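Long-range contacts in glycosyl transferase, group 1 family protein (Staphylococcus aureus, PDB 4WAC), which belongs to the group 1 family of glycosyl transferases, with two Rossmann-like domains of the GT-B kind and an added antiparallel sheet: residues H319-K324 against L395-L400; D439-Y444 against A468-S473; V311-A316 against A417-R422; A354-I359 against E379-L384; I307-K312 against Q410-I415. All coordinates share one frame; numbering follows the deposited sequence.

Interaction 1. Residues H319-K324 against L395-L400; sequences HFQTEK and LEDFKL
Gln321 and Lys399 mark the closest backbone approach of the two segments, 5.1 Å from CA to CA. Segment 319-324 is loop throughout, while 395-397 keep helical backbone angles before the chain opens out at Phe398. Gln321 and Lys399 carry most of the contact. With CG anti to the backbone N (chi1 172°) and a bend at chi2, the glutamine amide reaches over segment 395-400, where Gln321 NE2 donates to Asp397 O (2.9 Å, N-H...O angle 156°). This acceptor lies almost in the amide plane. Gln321 OE1 is used within its own loop, taking Thr322 N in the carbonyl plane on a lone pair (2.8 Å) and Glu323 N from above that plane (2.9 Å). Three bonds therefore fix the rotation of the amide. Both loops feed neighbouring parallel strands, 326-329 and 400-403, of the C-terminal Rossmann-like domain of the GT-B fold. Lys399, bent at chi2 and chi3, lays its aliphatic chain along the backbone of Gln321 and Thr322, with Lys399 CG 3.0 Å from Gln321 O. The ammonium group continues to a salt bridge with Asp465 and to the carbonyls of Leu461 and Val462. Nearer the start of the loop, His319 O rests 4.2 Å from Glu396 CG.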
# COMPACT_ATOMS: atom_id res chain seq x y z
N HIS A 319 26.44 -44.27 38.39
CA HIS A 319 26.79 -43.56 39.61
C HIS A 319 25.73 -42.55 40.01
O HIS A 319 25.17 -41.84 39.16
CB HIS A 319 28.13 -42.84 39.44
CG HIS A 319 29.29 -43.77 39.21
ND1 HIS A 319 30.49 -43.34 38.69
CD2 HIS A 319 29.42 -45.10 39.43
CE1 HIS A 319 31.32 -44.37 38.60
NE2 HIS A 319 30.69 -45.45 39.04
N PHE A 320 25.46 -42.49 41.31
CA PHE A 320 24.72 -41.38 41.86
C PHE A 320 25.65 -40.19 41.87
O PHE A 320 26.81 -40.30 42.27
CB PHE A 320 24.21 -41.67 43.27
CG PHE A 320 23.02 -42.58 43.33
CD1 PHE A 320 21.79 -42.19 42.82
CD2 PHE A 320 23.14 -43.86 43.88
CE1 PHE A 320 20.69 -43.04 42.88
CE2 PHE A 320 22.04 -44.72 43.93
CZ PHE A 320 20.82 -44.31 43.43
N GLN A 321 25.15 -39.05 41.39
CA GLN A 321 25.80 -37.78 41.62
C GLN A 321 25.69 -37.45 43.12
O GLN A 321 24.75 -37.89 43.77
CB GLN A 321 25.15 -36.68 40.77
CG GLN A 321 25.63 -35.27 41.08
CD GLN A 321 27.12 -35.09 40.77
OE1 GLN A 321 27.98 -35.52 41.54
NE2 GLN A 321 27.42 -34.44 39.65
N THR A 322 26.65 -36.72 43.68
CA THR A 322 26.53 -36.24 45.06
C THR A 322 26.97 -34.78 45.17
O THR A 322 26.72 -34.14 46.20
CB THR A 322 27.32 -37.11 46.08
OG1 THR A 322 28.56 -37.54 45.51
CG2 THR A 322 26.50 -38.34 46.52
N GLU A 323 27.64 -34.27 44.14
CA GLU A 323 27.87 -32.82 44.05
C GLU A 323 26.54 -32.10 44.00
O GLU A 323 25.63 -32.52 43.28
CB GLU A 323 28.75 -32.43 42.85
CG GLU A 323 30.25 -32.66 43.03
CD GLU A 323 30.59 -34.07 43.52
OE1 GLU A 323 30.12 -35.06 42.92
OE2 GLU A 323 31.31 -34.18 44.54
N LYS A 324 26.43 -31.02 44.76
CA LYS A 324 25.15 -30.34 44.91
C LYS A 324 24.74 -29.64 43.60
O LYS A 324 24.71 -28.41 43.50
CB LYS A 324 25.21 -29.37 46.10
CG LYS A 324 25.97 -29.98 47.30
CD LYS A 324 25.91 -29.13 48.57
CE LYS A 324 26.13 -27.67 48.26
NZ LYS A 324 25.67 -26.74 49.35
N LEU A 395 21.02 -36.13 32.97
CA LEU A 395 20.39 -36.74 34.15
C LEU A 395 21.41 -37.33 35.13
O LEU A 395 21.22 -37.24 36.34
CB LEU A 395 19.40 -37.83 33.72
CG LEU A 395 18.15 -37.33 32.99
CD1 LEU A 395 17.37 -38.44 32.31
CD2 LEU A 395 17.26 -36.58 33.97
N GLU A 396 22.47 -37.93 34.59
CA GLU A 396 23.57 -38.49 35.40
C GLU A 396 24.32 -37.45 36.22
O GLU A 396 24.82 -37.75 37.32
CB GLU A 396 24.56 -39.23 34.50
CG GLU A 396 25.48 -40.17 35.28
CD GLU A 396 26.37 -41.03 34.41
OE1 GLU A 396 26.26 -40.94 33.16
OE2 GLU A 396 27.16 -41.83 34.97
N ASP A 397 24.41 -36.25 35.67
CA ASP A 397 25.14 -35.14 36.28
C ASP A 397 24.31 -34.58 37.47
O ASP A 397 24.86 -33.96 38.38
CB ASP A 397 25.42 -34.08 35.18
CG ASP A 397 26.21 -32.85 35.65
OD1 ASP A 397 26.02 -32.35 36.77
OD2 ASP A 397 27.07 -32.39 34.87
N PHE A 398 23.01 -34.86 37.48
CA PHE A 398 22.10 -34.29 38.49
C PHE A 398 21.93 -35.18 39.74
O PHE A 398 21.93 -36.41 39.65
CB PHE A 398 20.72 -34.00 37.86
CG PHE A 398 20.75 -33.02 36.69
CD1 PHE A 398 21.77 -32.08 36.55
CD2 PHE A 398 19.74 -33.04 35.73
CE1 PHE A 398 21.79 -31.19 35.47
CE2 PHE A 398 19.75 -32.14 34.65
CZ PHE A 398 20.77 -31.22 34.52
N LYS A 399 21.76 -34.56 40.91
CA LYS A 399 21.39 -35.32 42.12
C LYS A 399 19.87 -35.42 42.24
O LYS A 399 19.33 -36.47 42.58
CB LYS A 399 21.97 -34.68 43.39
CG LYS A 399 22.83 -35.64 44.19
CD LYS A 399 22.82 -35.53 45.73
CE LYS A 399 23.24 -34.15 46.27
NZ LYS A 399 23.36 -34.24 47.77
N LEU A 400 19.19 -34.32 41.95
CA LEU A 400 17.75 -34.25 41.93
C LEU A 400 17.39 -33.37 40.73
O LEU A 400 18.29 -32.93 40.00
CB LEU A 400 17.21 -33.69 43.26
CG LEU A 400 17.54 -32.26 43.74
CD1 LEU A 400 16.34 -31.30 43.66
CD2 LEU A 400 18.14 -32.28 45.12

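Interaction 2. Residues D439-Y444 against A468-S473; sequences DNKNGY and AAEFGS
Phe471, reaching from its helix onto the turn at Asn440-Gly443, buries more of its surface here than any other residue of the two segments. CG stands anti to the carbonyl carbon (chi1 -82°), which carries the ring along the turn. The backbone N of Asn442 lies over one face, and Phe471 CZ ends 3.3 Å from Asn440 O. Lys441 follows in buried area. Its CB starts away from the helix, but bends at chi2, chi3 and chi4 curl the chain back until NZ stands at the edge of the Phe471 ring, near its plane. There the lysine runs athwart Glu470 in a salt bridge: Lys441 NZ to Glu470 OE2 is 2.5 Å, on the syn lone pair, with a weak bond to OE1 at 2.8 Å. Asn442 contributes mainly backbone, its CA making a CA-H...O contact with Phe471 O at 3.4 Å. A bound PEG molecule, probably from the crystallisation liquor, lies about 3 Å from the Phe471 side chain. The turn leads into strand 443-446, whose Tyr444 pairs with Val424 and Ala426 of strand 424-427. Helix 465-482 thus packs on the entry to this outermost strand, with Leu461 of helix 451-461 also against Phe471.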
# COMPACT_ATOMS: atom_id res chain seq x y z
N ASP A 439 4.85 -38.39 47.67
CA ASP A 439 5.39 -37.46 48.68
C ASP A 439 6.03 -38.27 49.84
O ASP A 439 5.37 -39.08 50.50
CB ASP A 439 4.24 -36.52 49.17
CG ASP A 439 4.72 -35.35 50.08
OD1 ASP A 439 5.47 -34.48 49.58
OD2 ASP A 439 4.30 -35.25 51.26
N ASN A 440 7.35 -38.09 50.00
CA ASN A 440 8.18 -38.67 51.07
C ASN A 440 8.70 -40.11 50.83
O ASN A 440 9.27 -40.72 51.75
CB ASN A 440 7.44 -38.60 52.44
CG ASN A 440 7.10 -37.15 52.85
OD1 ASN A 440 7.99 -36.36 53.12
ND2 ASN A 440 5.81 -36.82 52.90
N LYS A 441 8.56 -40.63 49.61
CA LYS A 441 9.17 -41.94 49.29
C LYS A 441 9.97 -42.03 47.97
O LYS A 441 10.68 -43.01 47.75
CB LYS A 441 8.11 -43.03 49.28
CG LYS A 441 8.69 -44.39 49.61
CD LYS A 441 9.45 -44.29 50.94
CE LYS A 441 10.84 -44.95 50.89
NZ LYS A 441 11.82 -44.26 49.99
N ASN A 442 9.86 -41.04 47.09
CA ASN A 442 10.64 -41.05 45.84
C ASN A 442 10.91 -39.65 45.26
O ASN A 442 11.55 -39.48 44.21
CB ASN A 442 9.94 -41.94 44.79
CG ASN A 442 8.50 -41.50 44.48
OD1 ASN A 442 8.07 -40.39 44.82
ND2 ASN A 442 7.75 -42.38 43.82
N GLY A 443 10.43 -38.64 45.97
CA GLY A 443 10.50 -37.27 45.51
C GLY A 443 9.45 -36.49 46.27
O GLY A 443 8.68 -37.07 47.04
N TYR A 444 9.41 -35.18 46.05
CA TYR A 444 8.45 -34.35 46.76
C TYR A 444 7.45 -33.67 45.82
O TYR A 444 7.77 -33.29 44.69
CB TYR A 444 9.18 -33.29 47.61
CG TYR A 444 9.82 -33.78 48.92
CD1 TYR A 444 9.05 -34.36 49.92
CD2 TYR A 444 11.18 -33.60 49.17
CE1 TYR A 444 9.62 -34.78 51.12
CE2 TYR A 444 11.76 -34.02 50.37
CZ TYR A 444 10.97 -34.60 51.34
OH TYR A 444 11.53 -35.02 52.53
N ALA A 468 18.87 -38.88 48.97
CA ALA A 468 18.99 -38.57 47.53
C ALA A 468 19.10 -39.82 46.66
O ALA A 468 18.42 -39.95 45.63
CB ALA A 468 20.19 -37.68 47.29
N ALA A 469 19.99 -40.73 47.07
CA ALA A 469 20.21 -41.99 46.38
C ALA A 469 19.03 -42.96 46.51
O ALA A 469 18.61 -43.57 45.53
CB ALA A 469 21.48 -42.64 46.89
N GLU A 470 18.49 -43.09 47.72
CA GLU A 470 17.44 -44.08 48.00
C GLU A 470 16.12 -43.70 47.33
O GLU A 470 15.41 -44.57 46.81
CB GLU A 470 17.27 -44.25 49.53
CG GLU A 470 16.27 -45.34 50.02
CD GLU A 470 14.80 -44.88 50.18
OE1 GLU A 470 14.55 -43.68 50.46
OE2 GLU A 470 13.89 -45.73 50.02
N PHE A 471 15.79 -42.40 47.32
CA PHE A 471 14.54 -41.92 46.72
C PHE A 471 14.55 -42.05 45.19
O PHE A 471 13.53 -42.38 44.57
CB PHE A 471 14.25 -40.47 47.13
CG PHE A 471 13.60 -40.32 48.51
CD1 PHE A 471 13.02 -41.40 49.15
CD2 PHE A 471 13.58 -39.08 49.14
CE1 PHE A 471 12.43 -41.25 50.41
CE2 PHE A 471 12.99 -38.93 50.39
CZ PHE A 471 12.42 -40.01 51.02
N GLY A 472 15.71 -41.79 44.59
CA GLY A 472 15.86 -41.93 43.15
C GLY A 472 15.68 -43.36 42.68
O GLY A 472 15.05 -43.60 41.64
N SER A 473 16.25 -44.30 43.44
CA SER A 473 16.05 -45.74 43.23
C SER A 473 14.62 -46.18 43.55
O SER A 473 14.13 -47.18 43.01
CB SER A 473 17.03 -46.57 44.09
OG SER A 473 18.31 -45.97 44.18

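Interaction 3. Residues V311-A316 against A417-R422; sequences VKIHNA and AMISKR
Ile419 and His314 meet through two matching choices of torsion. In His314, chi1 of 59° sets CG between the backbone N and the carbonyl carbon, which swings the imidazole toward the end of the helix. In Ile419, chi1 of -64° places CG1 beside the backbone N and CG2 anti to it, which sends CG2 over the imidazole and CD1 toward Val311 and Ile313. Ile419 CG2 comes down over the middle of the His314 ring in a CH-pi contact, 3.5 Å from the ring centroid and close to the ring normal. The ring is held at its edge as well: His314 NE2 and Ser420 OG share a nearly straight hydrogen bond of 2.8 Å (167°), in which either atom could be the donor. A methyl above and a hydroxyl in the plane together help to set the position and the tilt of the imidazole. The other branch of Ile419 extends to CD1, which packs against Val311 CG1 at 4.0 Å and Ile313 CD1 at 3.9 Å and also approaches Lys312 O at 3.3 Å. Farther along the loop, Ala316 CB sits 3.6 Å from Lys421 CG. Arg476 of helix 465-482 binds the carbonyls of both His314 and Ile419, joining the two segments from outside. Helix 412-419 ends here in a Schellman motif: Lys421, with positive phi, is the C-prime residue, Arg422 N bonds to Ala417 O (3.1 Å) and Lys421 N to Met418 O (2.9 Å). The contact is a helix C-terminus covered by the loop that enters the C-terminal domain of a GT-B fold.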
# COMPACT_ATOMS: atom_id res chain seq x y z
N VAL A 311 5.66 -45.99 28.50
CA VAL A 311 6.90 -45.51 29.10
C VAL A 311 8.03 -46.50 28.88
O VAL A 311 7.88 -47.70 29.06
CB VAL A 311 6.73 -45.24 30.61
CG1 VAL A 311 8.06 -44.76 31.19
CG2 VAL A 311 5.65 -44.19 30.84
N LYS A 312 9.17 -45.95 28.46
CA LYS A 312 10.32 -46.74 28.09
C LYS A 312 11.39 -46.62 29.15
O LYS A 312 11.76 -45.50 29.53
CB LYS A 312 10.86 -46.29 26.73
CG LYS A 312 12.13 -47.02 26.32
CD LYS A 312 12.71 -46.44 25.06
CE LYS A 312 13.90 -47.25 24.57
NZ LYS A 312 14.41 -46.71 23.29
N ILE A 313 11.90 -47.75 29.62
CA ILE A 313 12.85 -47.74 30.73
C ILE A 313 14.28 -47.84 30.25
O ILE A 313 14.81 -48.94 30.07
CB ILE A 313 12.59 -48.88 31.73
CG1 ILE A 313 11.10 -49.00 32.03
CG2 ILE A 313 13.39 -48.65 33.00
CD1 ILE A 313 10.50 -47.74 32.59
N HIS A 314 14.91 -46.69 30.03
CA HIS A 314 16.32 -46.65 29.69
C HIS A 314 17.16 -47.10 30.90
O HIS A 314 16.68 -47.09 32.03
CB HIS A 314 16.73 -45.25 29.18
CG HIS A 314 16.49 -44.13 30.15
ND1 HIS A 314 15.38 -43.31 30.09
CD2 HIS A 314 17.25 -43.64 31.17
CE1 HIS A 314 15.45 -42.39 31.04
NE2 HIS A 314 16.58 -42.57 31.71
N ASN A 315 18.39 -47.53 30.65
CA ASN A 315 19.30 -47.88 31.73
C ASN A 315 19.69 -46.67 32.57
O ASN A 315 19.98 -45.60 32.03
CB ASN A 315 20.56 -48.55 31.17
CG ASN A 315 20.27 -49.88 30.52
OD1 ASN A 315 19.62 -50.75 31.10
ND2 ASN A 315 20.74 -50.04 29.28
N ALA A 316 19.70 -46.86 33.89
CA ALA A 316 20.08 -45.80 34.82
C ALA A 316 21.59 -45.56 34.78
O ALA A 316 22.35 -46.44 34.36
CB ALA A 316 19.65 -46.17 36.23
N ALA A 417 13.21 -38.62 34.36
CA ALA A 417 14.27 -38.31 35.33
C ALA A 417 14.31 -39.34 36.44
O ALA A 417 15.39 -39.72 36.89
CB ALA A 417 14.08 -36.93 35.91
N MET A 418 13.13 -39.76 36.89
CA MET A 418 13.02 -40.78 37.94
C MET A 418 13.62 -42.12 37.49
O MET A 418 14.17 -42.86 38.31
CB MET A 418 11.56 -40.97 38.35
CG MET A 418 10.90 -39.77 38.99
SD MET A 418 9.11 -40.02 39.17
CE MET A 418 9.05 -41.57 40.05
N ILE A 419 13.49 -42.42 36.20
CA ILE A 419 14.08 -43.61 35.58
C ILE A 419 15.60 -43.63 35.73
O ILE A 419 16.19 -44.69 35.96
CB ILE A 419 13.69 -43.72 34.08
CG1 ILE A 419 12.18 -43.90 33.92
CG2 ILE A 419 14.44 -44.84 33.36
CD1 ILE A 419 11.73 -44.05 32.47
N SER A 420 16.23 -42.46 35.63
CA SER A 420 17.67 -42.34 35.83
C SER A 420 18.05 -42.27 37.31
O SER A 420 19.17 -41.87 37.65
CB SER A 420 18.24 -41.11 35.08
OG SER A 420 17.83 -41.07 33.72
N LYS A 421 17.11 -42.67 38.18
CA LYS A 421 17.29 -42.68 39.63
C LYS A 421 17.47 -41.27 40.21
O LYS A 421 18.04 -41.08 41.30
CB LYS A 421 18.47 -43.58 40.03
CG LYS A 421 18.48 -44.95 39.36
CD LYS A 421 18.31 -46.04 40.39
CE LYS A 421 19.40 -47.07 40.26
NZ LYS A 421 20.74 -46.47 40.51
N ARG A 422 16.98 -40.28 39.47
CA ARG A 422 17.01 -38.87 39.87
C ARG A 422 15.62 -38.42 40.32
O ARG A 422 14.77 -38.11 39.48
CB ARG A 422 17.49 -38.00 38.70
CG ARG A 422 18.84 -38.39 38.15
CD ARG A 422 19.83 -38.60 39.29
NE ARG A 422 21.18 -38.85 38.80
CZ ARG A 422 21.73 -40.05 38.69
NH1 ARG A 422 21.03 -41.12 39.05
NH2 ARG A 422 22.97 -40.19 38.24

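Interaction 4. Residues A354-I359 against E379-L384; sequences AVKFHI and ERNVFL
Ile359 fits between Val382 and Leu384, two residues on the same face of the neighbouring strand. Ile359 CD1 touches Val382 CG1 at 3.9 Å, while the other branch, CG2, meets Leu384 CD1 at 3.7 Å, so that one forked side chain fills the space between two branched neighbours. Phe357 adds to this apolar face through CB, 3.8 Å from Val382 CG2, with its ring leading away from the pair. On the reverse face, His358 and Phe383 point the same way, side by side. Their rings form an offset edge-to-face pair: the edge of Phe383 is turned toward the face of His358, with centroids 5.8 Å apart and planes at 82°. Another part of the Phe383 edge receives Lys356, whose CB lies near the ring plane and 3.7 Å from CE2. Beyond it the chain bends so that Lys356 NZ donates to Arg380 O (3.1 Å), straight onto the end of the carbonyl.

The backbones are in parallel register, Phe357 with Val382 through Ile359 with Leu384. Phe357 N bonds to Asn381 O and Phe383 N to Phe357 O, and a further, doubtfully short link runs from Ile359 N to Phe383 O. Before the strands begin, Asn381 ND2 closes the corner by donating to Val355 O (2.6 Å) as well as to Asn353 O. These strands form a beta-alpha-beta unit with helix 367-375 between them. Ile373 of that helix and Ala345 of helix 338-351 pack on Val382, while strand 326-329 flanks 357-360 on its other side, leaving 382-386 outermost within this chain.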
# COMPACT_ATOMS: atom_id res chain seq x y z
N ALA A 354 26.90 -23.35 48.01
CA ALA A 354 27.63 -24.26 47.12
C ALA A 354 26.73 -25.05 46.15
O ALA A 354 27.22 -25.81 45.29
CB ALA A 354 28.47 -25.22 47.96
N VAL A 355 25.42 -24.87 46.28
CA VAL A 355 24.44 -25.43 45.33
C VAL A 355 24.38 -24.55 44.07
O VAL A 355 24.43 -23.32 44.15
CB VAL A 355 23.03 -25.56 45.98
CG1 VAL A 355 22.12 -26.51 45.19
CG2 VAL A 355 23.15 -26.05 47.42
N LYS A 356 24.29 -25.20 42.91
CA LYS A 356 24.20 -24.51 41.63
C LYS A 356 23.06 -25.13 40.81
O LYS A 356 22.62 -26.25 41.09
CB LYS A 356 25.54 -24.59 40.87
CG LYS A 356 26.76 -24.02 41.61
CD LYS A 356 27.99 -24.85 41.26
CE LYS A 356 29.22 -24.38 41.99
NZ LYS A 356 29.57 -23.01 41.53
N PHE A 357 22.61 -24.41 39.77
CA PHE A 357 21.41 -24.76 39.01
C PHE A 357 21.60 -24.78 37.47
O PHE A 357 21.65 -23.72 36.84
CB PHE A 357 20.28 -23.81 39.45
CG PHE A 357 19.43 -24.38 40.54
CD1 PHE A 357 18.43 -25.30 40.21
CD2 PHE A 357 19.64 -24.09 41.90
CE1 PHE A 357 17.64 -25.86 41.16
CE2 PHE A 357 18.82 -24.69 42.85
CZ PHE A 357 17.80 -25.59 42.50
N HIS A 358 21.71 -25.98 36.90
CA HIS A 358 21.94 -26.19 35.46
C HIS A 358 20.64 -26.20 34.67
O HIS A 358 19.76 -27.04 34.92
CB HIS A 358 22.67 -27.52 35.20
CG HIS A 358 24.03 -27.61 35.83
ND1 HIS A 358 25.07 -28.32 35.25
CD2 HIS A 358 24.52 -27.10 36.98
CE1 HIS A 358 26.13 -28.24 36.02
NE2 HIS A 358 25.83 -27.50 37.08
N ILE A 359 20.50 -25.29 33.71
CA ILE A 359 19.25 -25.20 32.96
C ILE A 359 19.44 -25.43 31.47
O ILE A 359 20.10 -24.65 30.79
CB ILE A 359 18.57 -23.84 33.16
CG1 ILE A 359 18.45 -23.52 34.66
CG2 ILE A 359 17.21 -23.84 32.44
CD1 ILE A 359 17.71 -22.23 34.98
N GLU A 379 24.59 -15.78 38.35
CA GLU A 379 25.09 -16.75 37.37
C GLU A 379 26.38 -17.52 37.75
O GLU A 379 27.00 -18.15 36.89
CB GLU A 379 25.24 -16.10 35.97
CG GLU A 379 25.23 -17.22 34.92
CD GLU A 379 24.81 -16.84 33.53
OE1 GLU A 379 24.53 -15.64 33.26
OE2 GLU A 379 24.77 -17.78 32.71
N ARG A 380 26.79 -17.51 39.01
CA ARG A 380 27.82 -18.47 39.37
C ARG A 380 27.19 -19.61 40.19
O ARG A 380 27.86 -20.60 40.54
CB ARG A 380 28.99 -17.82 40.12
CG ARG A 380 30.19 -17.70 39.16
CD ARG A 380 30.60 -19.12 38.68
NE ARG A 380 31.61 -19.23 37.61
CZ ARG A 380 31.42 -18.99 36.31
NH1 ARG A 380 32.44 -19.16 35.45
NH2 ARG A 380 30.24 -18.59 35.84
N ASN A 381 25.89 -19.45 40.45
CA ASN A 381 25.02 -20.54 40.91
C ASN A 381 24.07 -21.04 39.80
O ASN A 381 23.95 -22.24 39.59
CB ASN A 381 24.19 -20.11 42.14
CG ASN A 381 25.05 -19.83 43.35
OD1 ASN A 381 25.41 -18.69 43.64
ND2 ASN A 381 25.40 -20.90 44.07
N VAL A 382 23.37 -20.13 39.12
CA VAL A 382 22.38 -20.55 38.12
C VAL A 382 22.91 -20.52 36.68
O VAL A 382 23.28 -19.46 36.16
CB VAL A 382 21.10 -19.69 38.20
CG1 VAL A 382 20.21 -19.95 36.99
CG2 VAL A 382 20.35 -19.99 39.49
N PHE A 383 22.94 -21.69 36.05
CA PHE A 383 23.52 -21.83 34.71
C PHE A 383 22.51 -22.24 33.62
O PHE A 383 21.71 -23.17 33.80
CB PHE A 383 24.68 -22.84 34.73
CG PHE A 383 25.76 -22.50 35.73
CD1 PHE A 383 26.67 -21.48 35.48
CD2 PHE A 383 25.88 -23.23 36.92
CE1 PHE A 383 27.67 -21.17 36.40
CE2 PHE A 383 26.88 -22.93 37.85
CZ PHE A 383 27.77 -21.90 37.59
N LEU A 384 22.57 -21.54 32.49
CA LEU A 384 21.64 -21.78 31.38
C LEU A 384 22.37 -22.33 30.16
O LEU A 384 22.97 -21.58 29.39
CB LEU A 384 20.91 -20.48 31.06
CG LEU A 384 19.82 -20.47 29.99
CD1 LEU A 384 18.51 -21.01 30.53
CD2 LEU A 384 19.65 -19.01 29.62

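Interaction 5. Residues I307-K312 against Q410-I415; sequences ISNFVK and QGLSMI
Gln410 reaches across to Ser308 and Asn309 with its side chain, and this is the close-fitting part of the contact. With CG anti to the backbone N (chi1 -160°) and the chain extended beyond it, Gln410 bridges backbones that remain 8.1 Å apart between the CA atoms of Ser308 and Gln410. Its end lies between the serine CB and OG on one hand and the Asn309 side chain on the other; the two amide planes are 57° apart, and the asparagine and glutamine side chains run antiparallel alongside each other. Ser308 OG also donates to Asn309 O (2.6 Å), a bond within its own loop. The other part is sparser and, at Leu412 and Val311, partly exposed. Leu412 lies across Asn309 and brings CD2 to 4.1 Å from Asn309 CB. Val311 and Ile415 make a single apolar touch, CG1 to CG2, at 4.0 Å. Gly411, at the N-cap, lends its carbonyl to the N-H groups of Met414 and Ile415 in the first turn of helix 412-419. Tyr483 packs on Ser308, Val311 and Ile415. The chemistry implies a polar cluster beside a small apolar patch, in which the orientation of both amides, and hence the pattern of bonds, remains uncertain.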
# COMPACT_ATOMS: atom_id res chain seq x y z
N ILE A 307 -5.98 -43.37 28.65
CA ILE A 307 -4.86 -44.24 28.30
C ILE A 307 -3.57 -43.44 28.36
O ILE A 307 -3.38 -42.49 27.62
CB ILE A 307 -4.99 -44.88 26.91
CG1 ILE A 307 -6.38 -45.48 26.70
CG2 ILE A 307 -3.90 -45.96 26.71
CD1 ILE A 307 -6.56 -46.11 25.31
N SER A 308 -2.68 -43.84 29.25
CA SER A 308 -1.39 -43.21 29.42
C SER A 308 -0.44 -43.44 28.24
O SER A 308 -0.53 -44.44 27.55
CB SER A 308 -0.74 -43.73 30.70
OG SER A 308 0.67 -43.72 30.59
N ASN A 309 0.48 -42.51 28.01
CA ASN A 309 1.61 -42.81 27.15
C ASN A 309 2.35 -44.05 27.59
O ASN A 309 2.42 -44.37 28.78
CB ASN A 309 2.61 -41.65 27.11
CG ASN A 309 2.06 -40.42 26.40
OD1 ASN A 309 1.97 -39.34 26.99
ND2 ASN A 309 1.64 -40.59 25.14
N PHE A 310 2.91 -44.76 26.62
CA PHE A 310 3.82 -45.83 26.91
C PHE A 310 5.05 -45.25 27.58
O PHE A 310 5.42 -44.12 27.29
CB PHE A 310 4.18 -46.59 25.62
CG PHE A 310 3.03 -47.37 25.05
CD1 PHE A 310 2.76 -48.67 25.49
CD2 PHE A 310 2.19 -46.81 24.08
CE1 PHE A 310 1.68 -49.40 24.97
CE2 PHE A 310 1.10 -47.53 23.55
CZ PHE A 310 0.85 -48.83 23.98
N VAL A 311 5.66 -45.99 28.50
CA VAL A 311 6.90 -45.51 29.10
C VAL A 311 8.03 -46.50 28.88
O VAL A 311 7.88 -47.70 29.06
CB VAL A 311 6.73 -45.24 30.61
CG1 VAL A 311 8.06 -44.76 31.19
CG2 VAL A 311 5.65 -44.19 30.84
N LYS A 312 9.17 -45.95 28.46
CA LYS A 312 10.32 -46.74 28.09
C LYS A 312 11.39 -46.62 29.15
O LYS A 312 11.76 -45.50 29.53
CB LYS A 312 10.86 -46.29 26.73
CG LYS A 312 12.13 -47.02 26.32
CD LYS A 312 12.71 -46.44 25.06
CE LYS A 312 13.90 -47.25 24.57
NZ LYS A 312 14.41 -46.71 23.29
N GLN A 410 0.86 -35.00 31.40
CA GLN A 410 1.29 -36.14 32.22
C GLN A 410 2.62 -35.87 32.95
O GLN A 410 2.84 -36.35 34.06
CB GLN A 410 1.42 -37.40 31.35
CG GLN A 410 1.39 -38.72 32.11
CD GLN A 410 1.18 -39.92 31.19
OE1 GLN A 410 1.65 -39.95 30.06
NE2 GLN A 410 0.45 -40.91 31.68
N GLY A 411 3.50 -35.10 32.31
CA GLY A 411 4.80 -34.75 32.88
C GLY A 411 5.88 -35.79 32.65
O GLY A 411 6.56 -36.21 33.59
N LEU A 412 6.06 -36.19 31.40
CA LEU A 412 6.97 -37.28 31.07
C LEU A 412 8.42 -36.97 31.41
O LEU A 412 9.18 -37.87 31.76
CB LEU A 412 6.84 -37.64 29.59
CG LEU A 412 5.51 -38.23 29.11
CD1 LEU A 412 5.32 -38.01 27.62
CD2 LEU A 412 5.45 -39.72 29.43
N SER A 413 8.80 -35.69 31.31
CA SER A 413 10.16 -35.27 31.63
C SER A 413 10.47 -35.59 33.09
O SER A 413 11.61 -35.91 33.44
CB SER A 413 10.35 -33.77 31.35
OG SER A 413 9.44 -32.98 32.08
N MET A 414 9.44 -35.54 33.92
CA MET A 414 9.58 -35.82 35.34
C MET A 414 9.71 -37.32 35.57
O MET A 414 10.55 -37.77 36.36
CB MET A 414 8.38 -35.22 36.08
CG MET A 414 8.61 -33.82 36.66
SD MET A 414 7.03 -32.97 36.84
CE MET A 414 5.87 -34.31 37.06
N ILE A 415 8.91 -38.10 34.86
CA ILE A 415 9.03 -39.55 34.83
C ILE A 415 10.40 -40.04 34.32
O ILE A 415 11.04 -40.87 34.96
CB ILE A 415 7.90 -40.15 33.97
CG1 ILE A 415 6.58 -40.03 34.73
CG2 ILE A 415 8.19 -41.60 33.60
CD1 ILE A 415 5.38 -40.71 34.08

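In the fold
All five contacts lie in the C-terminal half of the GT-B architecture or the chain entering it. Interactions 3 and 5 use the same loop and helix 412-419, share Val311 and Lys312, and have centres 11 Å apart. Interaction 1 lies about 13 Å from both 2 and 3, centre to centre: Phe320 packs on Ser473 and Ala469, and Arg422 reaches the carbonyls of segment 395-400. Lys324 probably bonds through its backbone to Lys356, linking interactions 1 and 4, centres 14 Å apart. Interactions 2 and 4 involve opposite outermost strands of one parallel sheet, centres 22 Å apart. A PEG, probably from the crystallisation liquor, lies about 3 Å from the Phe471 side chain in interaction 2.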